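Local coordinates for Atu0111 protein (Agrobacterium tumefaciens, PDB 2FSQ), which is of unknown function but has an alpha-beta barrel fold and belongs to the 2H clan, so may be a 2H phosphoesterase-like enzyme, at residues A[38-43]-A[92-97]; A[129-134]-A[153-158]; A[68-73]-A[195-200]. All blocks are in the same frame, centred on the assembly; numbering follows the deposited sequence.

Interaction 1. Residues A[38-43]-A[92-97]; sequences LPEPGN and IESRRA
Just where residues 38-43 lead into the strand that pairs with 84-92, they are met by the end of that partner and the turn beyond it, a worked case of an antiparallel pair secured where its strands part. Packing is tightest at the backbone. Gly42 and Ile92 form a non-hydrogen-bonded antiparallel pair with their CA atoms 4.0 Å apart. One residue earlier, Pro41 O receives the N-H of Glu93 at 2.8 Å (O to N), nearly along the carbonyl axis, while Ile92 CA adds a CA-H...O contact to that oxygen. The Pro41 ring lies alongside Glu93, CD to CB 3.7 Å.

Side chains extend the grip. Glu40 reaches over fully extended, CG anti to the backbone N (chi1 -166°), and Ile92 crosses it obliquely, setting CD1 3.6 Å from Glu40 OE1. With its anti lone pair, Glu40 OE1 accepts the hydroxyl of Ser94, at 2.6 Å from OG. A salt bridge from Arg30 to OE2 occupies the other oxygen, so this buried carboxylate is probably ionised.

The outer side is looser. Ser94 is exposed, within a type I turn from Ile92 to Arg95. Beyond CB, Glu93 bends at chi2 (64°), and Arg96 grips its carboxylate side-on, NH2 to OE1 at 2.7 Å and NE to OE2 at 3.1 Å, both nitrogens approaching from above the carboxylate plane.

Ile111 of helix 111-121 packs against Glu93 and Arg96. Beyond the contact, Asn43 continues the pairing with Val91, and strand 222-226 flanks strand 42-48, bonding to Gly42 through Phe226.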
loop_
_atom_site.group_PDB
_atom_site.type_symbol
_atom_site.label_atom_id
_atom_site.label_comp_id
_atom_site.label_asym_id
_atom_site.label_seq_id
_atom_site.Cartn_x
_atom_site.Cartn_y
_atom_site.Cartn_z
ATOM N N LEU A 38 -14.675 4.926 2.358
ATOM C CA LEU A 38 -15.924 4.240 2.686
ATOM C C LEU A 38 -15.666 2.941 3.436
ATOM O O LEU A 38 -14.559 2.403 3.404
ATOM C CB LEU A 38 -16.715 3.948 1.402
ATOM C CG LEU A 38 -17.117 5.143 0.530
ATOM C CD1 LEU A 38 -17.767 4.662 -0.755
ATOM C CD2 LEU A 38 -18.018 6.130 1.266
ATOM N N PRO A 39 -16.683 2.429 4.138
ATOM C CA PRO A 39 -16.504 1.172 4.870
ATOM C C PRO A 39 -16.152 0.020 3.932
ATOM O O PRO A 39 -16.870 -0.250 2.964
ATOM C CB PRO A 39 -17.880 0.920 5.495
ATOM C CG PRO A 39 -18.548 2.242 5.483
ATOM C CD PRO A 39 -18.031 2.997 4.323
ATOM N N GLU A 40 -15.039 -0.642 4.218
ATOM C CA GLU A 40 -14.519 -1.720 3.374
ATOM C C GLU A 40 -13.597 -2.598 4.246
ATOM O O GLU A 40 -12.369 -2.572 4.083
ATOM C CB GLU A 40 -13.757 -1.118 2.177
ATOM C CG GLU A 40 -13.474 -2.134 1.079
ATOM C CD GLU A 40 -12.578 -1.587 -0.040
ATOM O OE1 GLU A 40 -12.348 -2.318 -1.028
ATOM O OE2 GLU A 40 -12.085 -0.443 0.077
ATOM N N PRO A 41 -14.179 -3.320 5.226
ATOM C CA PRO A 41 -13.327 -3.940 6.249
ATOM C C PRO A 41 -12.518 -5.126 5.770
ATOM O O PRO A 41 -12.939 -5.863 4.889
ATOM C CB PRO A 41 -14.306 -4.398 7.336
ATOM C CG PRO A 41 -15.615 -3.755 6.987
ATOM C CD PRO A 41 -15.617 -3.469 5.527
ATOM N N GLY A 42 -11.364 -5.313 6.395
ATOM C CA GLY A 42 -10.496 -6.419 6.037
ATOM C C GLY A 42 -9.383 -6.577 7.042
ATOM O O GLY A 42 -9.416 -5.986 8.137
ATOM N N ASN A 43 -8.385 -7.362 6.657
ATOM C CA ASN A 43 -7.190 -7.515 7.451
ATOM C C ASN A 43 -5.985 -7.628 6.513
ATOM O O ASN A 43 -6.158 -7.736 5.293
ATOM C CB ASN A 43 -7.317 -8.684 8.443
ATOM C CG ASN A 43 -7.675 -9.998 7.775
ATOM O OD1 ASN A 43 -7.074 -10.389 6.780
ATOM N ND2 ASN A 43 -8.629 -10.717 8.365
ATOM N N ILE A 92 -10.508 -9.004 2.337
ATOM C CA ILE A 92 -11.274 -7.760 2.378
ATOM C C ILE A 92 -12.717 -8.006 1.942
ATOM O O ILE A 92 -12.984 -8.857 1.086
ATOM C CB ILE A 92 -10.555 -6.619 1.557
ATOM C CG1 ILE A 92 -11.092 -5.234 1.934
ATOM C CG2 ILE A 92 -10.636 -6.885 0.042
ATOM C CD1 ILE A 92 -10.278 -4.061 1.312
ATOM N N GLU A 93 -13.640 -7.244 2.534
ATOM C CA GLU A 93 -15.072 -7.420 2.332
ATOM C C GLU A 93 -15.485 -7.355 0.863
ATOM O O GLU A 93 -16.422 -8.047 0.438
ATOM C CB GLU A 93 -15.798 -6.331 3.121
ATOM C CG GLU A 93 -17.304 -6.291 2.905
ATOM C CD GLU A 93 -18.004 -7.553 3.386
ATOM O OE1 GLU A 93 -17.600 -8.102 4.428
ATOM O OE2 GLU A 93 -18.967 -7.987 2.720
ATOM N N SER A 94 -14.771 -6.513 0.113
ATOM C CA SER A 94 -15.050 -6.237 -1.281
ATOM C C SER A 94 -14.502 -7.273 -2.260
ATOM O O SER A 94 -14.698 -7.127 -3.467
ATOM C CB SER A 94 -14.486 -4.868 -1.653
ATOM O OG SER A 94 -13.136 -4.761 -1.225
ATOM N N ARG A 95 -13.824 -8.314 -1.757
ATOM C CA ARG A 95 -13.240 -9.309 -2.645
ATOM C C ARG A 95 -13.357 -10.719 -2.050
ATOM O O ARG A 95 -12.367 -11.353 -1.684
ATOM C CB ARG A 95 -11.802 -8.923 -3.034
ATOM C CG ARG A 95 -11.272 -9.775 -4.171
ATOM C CD ARG A 95 -10.198 -9.104 -4.964
ATOM N NE ARG A 95 -9.116 -8.717 -4.098
ATOM C CZ ARG A 95 -8.012 -8.103 -4.514
ATOM N NH1 ARG A 95 -7.085 -7.775 -3.614
ATOM N NH2 ARG A 95 -7.846 -7.806 -5.816
ATOM N N ARG A 96 -14.601 -11.191 -1.981
ATOM C CA ARG A 96 -14.886 -12.482 -1.381
ATOM C C ARG A 96 -14.816 -13.553 -2.458
ATOM O O ARG A 96 -15.840 -14.073 -2.912
ATOM C CB ARG A 96 -16.244 -12.461 -0.696
ATOM C CG ARG A 96 -16.258 -11.601 0.528
ATOM C CD ARG A 96 -17.667 -11.424 1.061
ATOM N NE ARG A 96 -17.654 -10.793 2.381
ATOM C CZ ARG A 96 -17.421 -11.445 3.522
ATOM N NH1 ARG A 96 -17.178 -12.753 3.516
ATOM N NH2 ARG A 96 -17.435 -10.783 4.678
ATOM N N ALA A 97 -13.594 -13.856 -2.895
ATOM C CA ALA A 97 -13.389 -14.773 -4.012
ATOM C C ALA A 97 -12.006 -15.389 -3.969
ATOM O O ALA A 97 -11.055 -14.725 -3.562
ATOM C CB ALA A 97 -13.567 -14.019 -5.322
#

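Interaction 2. Residues A[129-134]-A[153-158]; sequences PAFNMR and DSIVAL
Three kinds of interaction join residues 129-134, the lead-in to strand 133-139 and its first two residues, to one face of helix 150-167, and together they illustrate how a helix can be seated largely by apolar surfaces. The first is CH-pi. Val156, its CG2 anti to the backbone N, sets that methyl over the centre of the Phe131 ring, 4.0 Å from the centroid and only 12° from the ring normal. Phe131 CG occupies the crowded position between its backbone N and carbonyl carbon; chi1 of 53° brings the ring over to the helix, and chi2 of 86° helps set its face toward Val156.

The second is aliphatic packing. Ile155 CG2, also anti to its backbone N, lies at the edge of the same ring, 3.9 Å from Phe131 CB, and touches Pro129 CB at 4.2 Å. The other branch of Val156 meets the end of Met133, a selenomethionine, CG1 to SE 4.3 Å; the Met133 chain is bent at each torsion to bring the selenium there.

The third brings methyl groups against backbone oxygens. Pro129 O approaches Ile155 CG2 to 3.3 Å, and Ala130 O stands 3.7 Å from Ile155 CD1. Polar partners for this backbone come from neighbouring residues of the helix: Trp159 NE1 donates to Pro129 O, and Asp152 OD1 accepts from Asn132 N. Trp159 also meets Phe131 edge-to-face.

Such chemistry implies that position here is set largely by shape: the valine methyl seats the ring face and the isoleucine methyl lies at its edge, while directional bonds are supplied by residues flanking the helix segment.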
loop_
_atom_site.group_PDB
_atom_site.type_symbol
_atom_site.label_atom_id
_atom_site.label_comp_id
_atom_site.label_asym_id
_atom_site.label_seq_id
_atom_site.Cartn_x
_atom_site.Cartn_y
_atom_site.Cartn_z
ATOM N N PRO A 129 14.510 -12.892 9.215
ATOM C CA PRO A 129 15.414 -11.756 9.313
ATOM C C PRO A 129 14.765 -10.426 8.943
ATOM O O PRO A 129 13.842 -10.365 8.106
ATOM C CB PRO A 129 16.518 -12.102 8.304
ATOM C CG PRO A 129 16.431 -13.583 8.106
ATOM C CD PRO A 129 14.966 -13.872 8.208
ATOM N N ALA A 130 15.274 -9.360 9.542
ATOM C CA ALA A 130 14.839 -8.018 9.192
ATOM C C ALA A 130 15.285 -7.669 7.787
ATOM O O ALA A 130 16.267 -8.207 7.262
ATOM C CB ALA A 130 15.418 -7.011 10.177
ATOM N N PHE A 131 14.536 -6.759 7.174
ATOM C CA PHE A 131 14.853 -6.256 5.848
ATOM C C PHE A 131 14.774 -4.736 5.841
ATOM O O PHE A 131 14.075 -4.133 6.662
ATOM C CB PHE A 131 13.902 -6.850 4.798
ATOM C CG PHE A 131 12.431 -6.668 5.124
ATOM C CD1 PHE A 131 11.744 -5.502 4.762
ATOM C CD2 PHE A 131 11.728 -7.677 5.783
ATOM C CE1 PHE A 131 10.368 -5.358 5.057
ATOM C CE2 PHE A 131 10.375 -7.542 6.070
ATOM C CZ PHE A 131 9.698 -6.374 5.716
ATOM N N ASN A 132 15.510 -4.138 4.911
ATOM C CA ASN A 132 15.496 -2.710 4.677
ATOM C C ASN A 132 14.989 -2.448 3.269
ATOM O O ASN A 132 15.340 -3.183 2.347
ATOM C CB ASN A 132 16.925 -2.185 4.770
ATOM C CG ASN A 132 17.520 -2.373 6.138
ATOM O OD1 ASN A 132 16.960 -1.911 7.127
ATOM N ND2 ASN A 132 18.666 -3.052 6.204
HETATM N N MSE A 133 14.149 -1.425 3.119
HETATM C CA MSE A 133 13.569 -1.055 1.832
HETATM C C MSE A 133 13.987 0.364 1.471
HETATM O O MSE A 133 14.295 1.174 2.366
HETATM C CB MSE A 133 12.031 -1.136 1.880
HETATM C CG MSE A 133 11.474 -2.448 2.428
HETATM SE SE MSE A 133 11.800 -3.978 1.262
HETATM C CE MSE A 133 10.617 -3.580 -0.233
ATOM N N ARG A 134 13.984 0.675 0.183
ATOM C CA ARG A 134 14.298 2.024 -0.316
ATOM C C ARG A 134 13.277 2.407 -1.371
ATOM O O ARG A 134 12.675 1.535 -2.024
ATOM C CB ARG A 134 15.713 2.134 -0.899
ATOM C CG ARG A 134 15.963 1.245 -2.067
ATOM C CD ARG A 134 17.410 1.431 -2.457
ATOM N NE ARG A 134 17.872 0.423 -3.397
ATOM C CZ ARG A 134 17.991 0.649 -4.694
ATOM N NH1 ARG A 134 17.648 1.837 -5.192
ATOM N NH2 ARG A 134 18.431 -0.311 -5.488
ATOM N N ASP A 153 15.572 -7.886 -1.065
ATOM C CA ASP A 153 14.501 -8.437 -1.902
ATOM C C ASP A 153 14.266 -9.921 -1.609
ATOM O O ASP A 153 13.123 -10.383 -1.525
ATOM C CB ASP A 153 14.807 -8.244 -3.383
ATOM C CG ASP A 153 14.829 -6.795 -3.790
ATOM O OD1 ASP A 153 13.922 -6.023 -3.380
ATOM O OD2 ASP A 153 15.778 -6.415 -4.511
ATOM N N SER A 154 15.357 -10.665 -1.449
ATOM C CA SER A 154 15.259 -12.080 -1.144
ATOM C C SER A 154 14.634 -12.308 0.239
ATOM O O SER A 154 13.798 -13.182 0.413
ATOM C CB SER A 154 16.636 -12.732 -1.297
ATOM O OG SER A 154 16.612 -14.082 -0.908
ATOM N N ILE A 155 14.997 -11.473 1.212
ATOM C CA ILE A 155 14.442 -11.605 2.546
ATOM C C ILE A 155 12.937 -11.317 2.582
ATOM O O ILE A 155 12.162 -12.100 3.140
ATOM C CB ILE A 155 15.195 -10.689 3.535
ATOM C CG1 ILE A 155 16.652 -11.137 3.662
ATOM C CG2 ILE A 155 14.512 -10.685 4.913
ATOM C CD1 ILE A 155 17.524 -10.144 4.378
ATOM N N VAL A 156 12.515 -10.217 1.975
ATOM C CA VAL A 156 11.088 -9.896 2.013
ATOM C C VAL A 156 10.287 -10.922 1.206
ATOM O O VAL A 156 9.161 -11.234 1.566
ATOM C CB VAL A 156 10.786 -8.393 1.672
ATOM C CG1 VAL A 156 11.028 -8.065 0.213
ATOM C CG2 VAL A 156 9.366 -8.012 2.112
ATOM N N ALA A 157 10.885 -11.499 0.161
ATOM C CA ALA A 157 10.180 -12.546 -0.584
ATOM C C ALA A 157 9.958 -13.763 0.315
ATOM O O ALA A 157 8.938 -14.451 0.206
ATOM C CB ALA A 157 10.959 -12.945 -1.828
ATOM N N LEU A 158 10.922 -14.044 1.196
ATOM C CA LEU A 158 10.762 -15.159 2.141
ATOM C C LEU A 158 9.618 -14.886 3.116
ATOM O O LEU A 158 8.826 -15.776 3.407
ATOM C CB LEU A 158 12.069 -15.457 2.895
ATOM C CG LEU A 158 11.984 -16.450 4.059
ATOM C CD1 LEU A 158 11.553 -17.833 3.579
ATOM C CD2 LEU A 158 13.329 -16.526 4.755
#

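Interaction 3. Residues A[68-73]-A[195-200]; sequences DMPEAS and LPRWQA. With ACY (acetic acid), chain C.
A bidentate salt bridge and a Met-aromatic contact, side by side, tie the 3-10 segment that begins at Pro70 to the start of helix 195-212. Arg197 and Glu71 meet tip to tip, end-on: NH1 reaches Glu71 OE1 at 2.8 Å and NH2 reaches OE2 at 2.9 Å, each on a syn lone pair, with the two planes only 24° apart. Glu71 OE1 carries a second bond, from Trp198 NE1 at 2.8 Å. This N-H comes from 47° above the carboxylate plane, so the indole and the guanidinium hold one oxygen from different directions and fix the rotation of the carboxylate.

Met69, a selenomethionine, slides past the indole in the opposite sense. Its CG makes a CH-pi contact over the six-membered ring, 3.9 Å from the centroid, and CB packs 3.4 Å from Trp198 CZ2. The chain bends at chi2 and chi3, and SE stands obliquely 4.8 Å from the centroid of the Trp198 five-membered ring.

At another edge of the exposed Arg197 guanidinium, acetic acid, probably from the crystallisation liquor and probably ionised here, takes NE on its O at 3.0 Å and NH2 on its OXT at 2.9 Å. NH2 thus bonds to both it and Glu71. Phe190 meets Trp198 edge-to-face. The contact combines an end-on bidentate carboxylate-guanidinium pair with a Met-aromatic contact, joining the first turn of helix 195-212 to the 3-10 segment.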
loop_
_atom_site.group_PDB
_atom_site.type_symbol
_atom_site.label_atom_id
_atom_site.label_comp_id
_atom_site.label_asym_id
_atom_site.label_seq_id
_atom_site.Cartn_x
_atom_site.Cartn_y
_atom_site.Cartn_z
ATOM N N ASP A 68 -0.031 20.331 -3.025
ATOM C CA ASP A 68 0.123 21.677 -3.626
ATOM C C ASP A 68 -0.460 21.756 -5.024
ATOM O O ASP A 68 -0.768 22.849 -5.491
ATOM C CB ASP A 68 1.596 22.103 -3.733
ATOM C CG ASP A 68 2.241 22.431 -2.390
ATOM O OD1 ASP A 68 1.535 22.633 -1.380
ATOM O OD2 ASP A 68 3.495 22.480 -2.360
HETATM N N MSE A 69 -0.568 20.615 -5.709
HETATM C CA MSE A 69 -0.992 20.593 -7.096
HETATM C C MSE A 69 -2.509 20.771 -7.177
HETATM O O MSE A 69 -3.255 20.242 -6.330
HETATM C CB MSE A 69 -0.621 19.269 -7.781
HETATM C CG MSE A 69 0.874 18.925 -7.822
HETATM SE SE MSE A 69 1.923 20.190 -8.882
HETATM C CE MSE A 69 2.925 18.952 -9.944
ATOM N N PRO A 70 -2.979 21.498 -8.208
ATOM C CA PRO A 70 -4.419 21.642 -8.371
ATOM C C PRO A 70 -5.128 20.296 -8.528
ATOM O O PRO A 70 -6.239 20.137 -8.029
ATOM C CB PRO A 70 -4.578 22.484 -9.644
ATOM C CG PRO A 70 -3.249 22.772 -10.141
ATOM C CD PRO A 70 -2.210 22.236 -9.223
ATOM N N GLU A 71 -4.471 19.330 -9.169
ATOM C CA GLU A 71 -5.083 18.008 -9.378
ATOM C C GLU A 71 -5.153 17.164 -8.108
ATOM O O GLU A 71 -5.702 16.061 -8.122
ATOM C CB GLU A 71 -4.360 17.252 -10.494
ATOM C CG GLU A 71 -4.452 17.944 -11.841
ATOM C CD GLU A 71 -3.452 19.082 -12.008
ATOM O OE1 GLU A 71 -2.461 19.155 -11.249
ATOM O OE2 GLU A 71 -3.661 19.896 -12.925
ATOM N N ALA A 72 -4.638 17.694 -6.999
ATOM C CA ALA A 72 -4.836 17.040 -5.703
ATOM C C ALA A 72 -6.326 16.860 -5.412
ATOM O O ALA A 72 -6.723 15.938 -4.690
ATOM C CB ALA A 72 -4.178 17.841 -4.603
ATOM N N SER A 73 -7.143 17.732 -6.005
ATOM C CA SER A 73 -8.591 17.650 -5.868
ATOM C C SER A 73 -9.188 16.374 -6.476
ATOM O O SER A 73 -10.329 16.017 -6.170
ATOM C CB SER A 73 -9.253 18.893 -6.469
ATOM O OG SER A 73 -8.951 19.045 -7.845
ATOM N N LEU A 195 0.201 16.568 -17.228
ATOM C CA LEU A 195 1.155 15.490 -16.956
ATOM C C LEU A 195 2.624 15.914 -16.978
ATOM O O LEU A 195 3.382 15.472 -16.118
ATOM C CB LEU A 195 0.879 14.264 -17.834
ATOM C CG LEU A 195 -0.516 13.660 -17.634
ATOM C CD1 LEU A 195 -0.693 12.446 -18.544
ATOM C CD2 LEU A 195 -0.791 13.290 -16.175
ATOM N N PRO A 196 3.050 16.731 -17.966
ATOM C CA PRO A 196 4.462 17.141 -17.901
ATOM C C PRO A 196 4.832 17.862 -16.596
ATOM O O PRO A 196 5.924 17.654 -16.054
ATOM C CB PRO A 196 4.614 18.067 -19.120
ATOM C CG PRO A 196 3.573 17.541 -20.103
ATOM C CD PRO A 196 2.391 17.224 -19.196
ATOM N N ARG A 197 3.923 18.656 -16.054
ATOM C CA ARG A 197 4.181 19.309 -14.781
ATOM C C ARG A 197 4.294 18.282 -13.636
ATOM O O ARG A 197 5.222 18.344 -12.828
ATOM C CB ARG A 197 3.080 20.351 -14.494
ATOM C CG ARG A 197 3.018 20.792 -13.038
ATOM C CD ARG A 197 2.164 22.033 -12.751
ATOM N NE ARG A 197 0.889 22.004 -13.439
ATOM C CZ ARG A 197 -0.202 21.397 -12.971
ATOM N NH1 ARG A 197 -0.176 20.757 -11.801
ATOM N NH2 ARG A 197 -1.319 21.405 -13.689
ATOM N N TRP A 198 3.355 17.338 -13.566
ATOM C CA TRP A 198 3.470 16.277 -12.571
ATOM C C TRP A 198 4.781 15.518 -12.732
ATOM O O TRP A 198 5.435 15.220 -11.743
ATOM C CB TRP A 198 2.270 15.330 -12.625
ATOM C CG TRP A 198 1.148 15.816 -11.776
ATOM C CD1 TRP A 198 0.191 16.739 -12.118
ATOM C CD2 TRP A 198 0.855 15.414 -10.431
ATOM N NE1 TRP A 198 -0.674 16.943 -11.059
ATOM C CE2 TRP A 198 -0.280 16.152 -10.008
ATOM C CE3 TRP A 198 1.464 14.531 -9.527
ATOM C CZ2 TRP A 198 -0.853 15.985 -8.736
ATOM C CZ3 TRP A 198 0.896 14.377 -8.253
ATOM C CH2 TRP A 198 -0.242 15.115 -7.870
ATOM N N GLN A 199 5.160 15.182 -13.961
ATOM C CA GLN A 199 6.413 14.440 -14.130
ATOM C C GLN A 199 7.607 15.227 -13.602
ATOM O O GLN A 199 8.499 14.668 -12.942
ATOM C CB GLN A 199 6.670 14.057 -15.574
ATOM C CG GLN A 199 7.859 13.088 -15.679
ATOM C CD GLN A 199 7.617 11.788 -14.923
ATOM O OE1 GLN A 199 8.363 11.413 -13.978
ATOM N NE2 GLN A 199 6.569 11.099 -15.319
ATOM N N ALA A 200 7.638 16.523 -13.886
ATOM C CA ALA A 200 8.758 17.315 -13.435
ATOM C C ALA A 200 8.810 17.344 -11.905
ATOM O O ALA A 200 9.887 17.199 -11.310
ATOM C CB ALA A 200 8.652 18.723 -14.007
HETATM C C ACY C . -0.158 22.747 -16.929
HETATM O O ACY C . 0.748 23.159 -16.165
HETATM O OXT ACY C . -1.134 22.079 -16.533
HETATM C CH3 ACY C . -0.096 23.045 -18.401
#

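How the interactions relate
The three contacts stand well apart, their centres 27 to 32 Å from one another and their nearest atoms about 14 to 16 Å. Along the chain interactions 1 and 3 alternate, 38-43, 68-73, 92-97, then 195-200, whereas both segments of interaction 2 fall between the last two. Interaction 1 belongs to the four-stranded sheet and interaction 2 to the three-stranded one; Phe131 and Met133 nevertheless touch Met85, near the other end of the strand that finishes in interaction 1. Interaction 3 lies beside the short pair 75-77 and 184-186. Strands 84-92 and 179-182 carry His-x-Thr sequences, consistent with the 2H clan; the three contacts are separate packing sites in different parts of the fold.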